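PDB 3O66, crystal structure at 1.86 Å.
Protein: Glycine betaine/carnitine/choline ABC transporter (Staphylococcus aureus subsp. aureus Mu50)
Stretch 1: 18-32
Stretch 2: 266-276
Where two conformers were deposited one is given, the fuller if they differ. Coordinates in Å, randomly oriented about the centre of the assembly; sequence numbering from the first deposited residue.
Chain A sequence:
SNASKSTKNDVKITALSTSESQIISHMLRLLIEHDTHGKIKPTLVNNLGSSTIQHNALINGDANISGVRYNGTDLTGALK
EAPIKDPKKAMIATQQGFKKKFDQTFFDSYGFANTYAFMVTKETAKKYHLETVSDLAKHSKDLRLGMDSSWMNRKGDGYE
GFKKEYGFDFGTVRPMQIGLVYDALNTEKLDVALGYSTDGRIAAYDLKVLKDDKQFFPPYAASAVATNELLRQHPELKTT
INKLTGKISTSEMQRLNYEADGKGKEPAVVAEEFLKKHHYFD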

# COMPACT_ATOMS: atom_id res chain seq x y z
N THR A 18 -10.19 3.86 -1.46
CA THR A 18 -9.14 3.78 -2.48
C THR A 18 -9.39 2.55 -3.34
O THR A 18 -9.93 1.56 -2.84
N SER A 19 -9.05 2.62 -4.62
CA SER A 19 -9.20 1.45 -5.50
C SER A 19 -8.38 0.28 -4.99
O SER A 19 -8.82 -0.86 -5.03
N GLU A 20 -7.20 0.58 -4.48
CA GLU A 20 -6.32 -0.44 -3.96
C GLU A 20 -6.99 -1.30 -2.88
O GLU A 20 -6.98 -2.54 -2.95
N SER A 21 -7.53 -0.63 -1.86
CA SER A 21 -8.25 -1.33 -0.80
C SER A 21 -9.46 -2.08 -1.34
O SER A 21 -9.74 -3.23 -0.92
N GLN A 22 -10.18 -1.46 -2.28
CA GLN A 22 -11.38 -2.11 -2.82
C GLN A 22 -11.03 -3.36 -3.65
O GLN A 22 -11.70 -4.39 -3.51
N ILE A 23 -10.00 -3.26 -4.47
CA ILE A 23 -9.49 -4.42 -5.23
C ILE A 23 -9.16 -5.61 -4.31
O ILE A 23 -9.71 -6.73 -4.48
N ILE A 24 -8.28 -5.38 -3.33
CA ILE A 24 -7.86 -6.46 -2.42
C ILE A 24 -8.99 -6.93 -1.50
O ILE A 24 -9.09 -8.12 -1.20
N SER A 25 -9.86 -6.02 -1.05
CA SER A 25 -11.06 -6.46 -0.28
C SER A 25 -12.00 -7.34 -1.08
O SER A 25 -12.52 -8.35 -0.57
N HIS A 26 -12.21 -7.00 -2.35
CA HIS A 26 -13.06 -7.83 -3.18
C HIS A 26 -12.38 -9.13 -3.50
O HIS A 26 -13.06 -10.14 -3.69
N MSE A 27 -11.05 -9.11 -3.56
CA MSE A 27 -10.29 -10.31 -3.87
C MSE A 27 -10.43 -11.30 -2.73
O MSE A 27 -10.71 -12.48 -2.97
N LEU A 28 -10.34 -10.81 -1.48
CA LEU A 28 -10.57 -11.67 -0.31
C LEU A 28 -12.00 -12.19 -0.30
O LEU A 28 -12.23 -13.36 -0.01
N ARG A 29 -12.95 -11.33 -0.65
CA ARG A 29 -14.37 -11.74 -0.62
C ARG A 29 -14.59 -12.89 -1.60
O ARG A 29 -15.24 -13.92 -1.26
N LEU A 30 -14.08 -12.72 -2.82
CA LEU A 30 -14.26 -13.72 -3.86
C LEU A 30 -13.49 -14.99 -3.57
O LEU A 30 -13.96 -16.09 -3.88
N LEU A 31 -12.31 -14.85 -2.96
CA LEU A 31 -11.49 -16.01 -2.69
C LEU A 31 -12.12 -16.83 -1.57
O LEU A 31 -12.14 -18.05 -1.65
N ILE A 32 -12.67 -16.16 -0.56
CA ILE A 32 -13.39 -16.86 0.52
C ILE A 32 -14.63 -17.56 -0.03
O ILE A 32 -14.87 -18.74 0.27
N GLU A 266 -14.56 -1.70 -12.51
CA GLU A 266 -14.90 -1.98 -11.11
C GLU A 266 -13.80 -2.77 -10.35
O GLU A 266 -13.30 -3.78 -10.85
N PRO A 267 -13.44 -2.33 -9.14
CA PRO A 267 -12.50 -3.12 -8.32
C PRO A 267 -12.90 -4.61 -8.17
O PRO A 267 -12.01 -5.47 -8.19
N ALA A 268 -14.21 -4.90 -8.07
CA ALA A 268 -14.65 -6.30 -7.99
C ALA A 268 -14.34 -7.09 -9.28
O ALA A 268 -14.00 -8.28 -9.22
N VAL A 269 -14.43 -6.42 -10.43
CA VAL A 269 -14.09 -7.05 -11.70
C VAL A 269 -12.58 -7.25 -11.81
O VAL A 269 -12.12 -8.30 -12.25
N VAL A 270 -11.81 -6.24 -11.41
CA VAL A 270 -10.35 -6.37 -11.44
C VAL A 270 -9.90 -7.53 -10.52
O VAL A 270 -9.03 -8.35 -10.90
N ALA A 271 -10.49 -7.60 -9.33
CA ALA A 271 -10.17 -8.66 -8.36
C ALA A 271 -10.45 -10.05 -8.96
O ALA A 271 -9.63 -10.95 -8.88
N GLU A 272 -11.62 -10.21 -9.59
CA GLU A 272 -12.01 -11.51 -10.13
C GLU A 272 -11.15 -11.92 -11.32
O GLU A 272 -10.78 -13.09 -11.42
N GLU A 273 -10.83 -10.98 -12.20
CA GLU A 273 -9.97 -11.29 -13.34
C GLU A 273 -8.58 -11.78 -12.89
O GLU A 273 -8.05 -12.76 -13.45
N PHE A 274 -8.04 -11.11 -11.88
CA PHE A 274 -6.76 -11.50 -11.28
C PHE A 274 -6.86 -12.92 -10.69
O PHE A 274 -6.00 -13.77 -10.94
N LEU A 275 -7.92 -13.17 -9.92
CA LEU A 275 -8.10 -14.48 -9.32
C LEU A 275 -8.21 -15.56 -10.38
O LEU A 275 -7.60 -16.62 -10.25
N LYS A 276 -8.97 -15.29 -11.45
CA LYS A 276 -9.13 -16.29 -12.51
C LYS A 276 -7.80 -16.55 -13.22
O LYS A 276 -7.47 -17.68 -13.53

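Helices 19-32 and 267-276 cross at 53°, with axes 7.8 Å apart at closest approach. A268 and A271 of the second helix both pack against the first. The contact buries 653 Å², and no hydrogen bond crosses it.

A271 is the central bump. Its methyl points toward the first helix and fills the hollow formed by I23, H26, M27 and L30. A271 CB lies 3.3 Å from I23 O and 3.5 Å from M27 N, so it reaches the backbone itself. A271 CB is also 3.8 Å from M27 CB.

L30 (m, t) is the answering knob. It points toward the second helix and sits among A268, A271, E272 and L275. L30 CD1 is 3.7 Å from E272 CB and 3.8 Å from A268 O.

L275 (m, t) also points inward. L275 CD1 lies 3.6 Å from both L30 CB and M27 O. L275 CD2 is 3.8 Å from M27 CG and 4.3 Å from L31 CD1.

At the start of the second helix, P267 points toward the first. P267 CB packs 3.7 Å from Q22 CB and 3.8 Å from I23 CG1. I23 (m, t) also meets V270 (t), with I23 CG2 4.1 Å from V270 CG1.

M27 is selenomethionine, with chi angles t, t, m. M27 CE comes 3.4 Å from CD2 of F274 (t). The approach to the ring is oblique, and M27 SE is 4.8 Å from the F274 ring centroid.

H26 (m) points toward the second helix. A268 CB lies over one face of its ring, 3.6 Å from the H26 ring centroid, in a CH-pi contact. R29 holds the same imidazole within its own helix: R29 NE and R29 NH2 donate to H26 ND1 at 3.1 and 3.2 Å. A268 CB also lies at the guanidinium edge, 3.9 Å from R29 NH2.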

# COMPACT_ATOMS: atom_id res chain seq x y z
CB THR A 18 -7.74 3.65 -1.85
OG1 THR A 18 -7.64 2.41 -1.13
CG2 THR A 18 -7.45 4.83 -0.91
CB SER A 19 -8.80 1.77 -6.94
OG SER A 19 -9.67 2.77 -7.42
CB GLU A 20 -5.09 0.24 -3.38
CG GLU A 20 -4.07 -0.76 -2.89
CD GLU A 20 -2.71 -0.12 -2.70
OE1 GLU A 20 -2.13 0.33 -3.72
OE2 GLU A 20 -2.24 -0.07 -1.55
CB SER A 21 -8.66 -0.35 0.30
OG SER A 21 -9.49 -1.00 1.23
CB GLN A 22 -12.26 -1.13 -3.57
CG GLN A 22 -12.74 0.01 -2.65
CD GLN A 22 -13.42 1.11 -3.39
OE1 GLN A 22 -13.09 1.42 -4.54
NE2 GLN A 22 -14.39 1.75 -2.73
CB ILE A 23 -8.30 -4.04 -6.16
CG1 ILE A 23 -8.77 -3.08 -7.26
CG2 ILE A 23 -7.59 -5.35 -6.82
CD1 ILE A 23 -7.61 -2.31 -7.95
CB ILE A 24 -6.66 -6.03 -1.60
CG1 ILE A 24 -5.54 -5.55 -2.52
CG2 ILE A 24 -6.18 -7.17 -0.70
CD1 ILE A 24 -4.47 -4.78 -1.78
CB SER A 25 -11.80 -5.25 0.31
OG SER A 25 -10.90 -4.53 1.13
CB HIS A 26 -13.46 -7.12 -4.48
CG HIS A 26 -14.62 -6.20 -4.31
ND1 HIS A 26 -15.89 -6.66 -4.06
CD2 HIS A 26 -14.69 -4.85 -4.31
CE1 HIS A 26 -16.71 -5.63 -3.93
NE2 HIS A 26 -16.00 -4.52 -4.08
CB MSE A 27 -8.83 -9.95 -4.17
CG MSE A 27 -8.00 -11.02 -4.77
SE MSE A 27 -6.15 -10.35 -4.91
CE MSE A 27 -6.32 -8.98 -6.30
CB LEU A 28 -10.28 -10.93 1.01
CG LEU A 28 -8.80 -10.67 1.30
CD1 LEU A 28 -8.68 -9.73 2.50
CD2 LEU A 28 -8.04 -11.97 1.56
CB ARG A 29 -15.30 -10.55 -0.95
CG ARG A 29 -16.76 -10.96 -1.17
CD ARG A 29 -17.61 -9.76 -1.60
NE ARG A 29 -17.26 -9.26 -2.94
CZ ARG A 29 -17.75 -9.75 -4.08
NH1 ARG A 29 -18.62 -10.75 -4.07
NH2 ARG A 29 -17.37 -9.21 -5.24
CB LEU A 30 -13.93 -13.15 -5.25
CG LEU A 30 -14.87 -12.06 -5.80
CD1 LEU A 30 -14.16 -11.25 -6.89
CD2 LEU A 30 -16.24 -12.62 -6.32
CB LEU A 31 -10.07 -15.57 -2.32
CG LEU A 31 -9.04 -16.66 -2.14
CD1 LEU A 31 -8.91 -17.57 -3.35
CD2 LEU A 31 -7.69 -15.99 -1.79
CB ILE A 32 -13.74 -15.91 1.68
CG1 ILE A 32 -12.43 -15.49 2.39
CG2 ILE A 32 -14.75 -16.55 2.64
CD1 ILE A 32 -12.57 -14.22 3.22
CB GLU A 266 -16.22 -2.76 -11.05
CG GLU A 266 -17.45 -1.91 -11.37
CD GLU A 266 -17.71 -0.82 -10.34
OE1 GLU A 266 -17.29 -0.95 -9.16
OE2 GLU A 266 -18.36 0.17 -10.72
CB PRO A 267 -12.54 -2.41 -6.98
CG PRO A 267 -12.80 -0.92 -7.36
CD PRO A 267 -13.76 -1.02 -8.53
CB ALA A 268 -16.11 -6.39 -7.64
CB VAL A 269 -14.65 -6.23 -12.90
CG1 VAL A 269 -14.15 -6.79 -14.24
CG2 VAL A 269 -16.14 -6.23 -12.88
CB VAL A 270 -9.68 -5.05 -10.97
CG1 VAL A 270 -8.12 -5.20 -10.84
CG2 VAL A 270 -10.09 -3.86 -11.89
CB ALA A 271 -10.94 -8.47 -7.00
CB GLU A 272 -13.48 -11.55 -10.49
CG GLU A 272 -14.01 -12.97 -10.71
CD GLU A 272 -15.54 -13.04 -10.79
OE1 GLU A 272 -16.15 -12.08 -11.33
OE2 GLU A 272 -16.13 -14.05 -10.32
CB GLU A 273 -9.90 -10.11 -14.32
CG GLU A 273 -11.24 -9.84 -14.98
CD GLU A 273 -11.23 -8.73 -16.04
OE1 GLU A 273 -10.23 -7.97 -16.16
OE2 GLU A 273 -12.26 -8.62 -16.74
CB PHE A 274 -6.35 -10.49 -10.21
CG PHE A 274 -5.00 -10.77 -9.59
CD1 PHE A 274 -3.83 -10.47 -10.29
CD2 PHE A 274 -4.92 -11.30 -8.32
CE1 PHE A 274 -2.56 -10.71 -9.73
CE2 PHE A 274 -3.65 -11.56 -7.71
CZ PHE A 274 -2.47 -11.25 -8.43
CB LEU A 275 -9.33 -14.54 -8.41
CG LEU A 275 -9.15 -13.80 -7.11
CD1 LEU A 275 -10.49 -13.65 -6.35
CD2 LEU A 275 -8.01 -14.47 -6.25
CB LYS A 276 -10.20 -15.86 -13.52
CG LYS A 276 -11.62 -15.96 -12.95
CD LYS A 276 -12.65 -15.88 -14.08
CE LYS A 276 -14.12 -15.99 -13.58
NZ LYS A 276 -14.29 -16.83 -12.35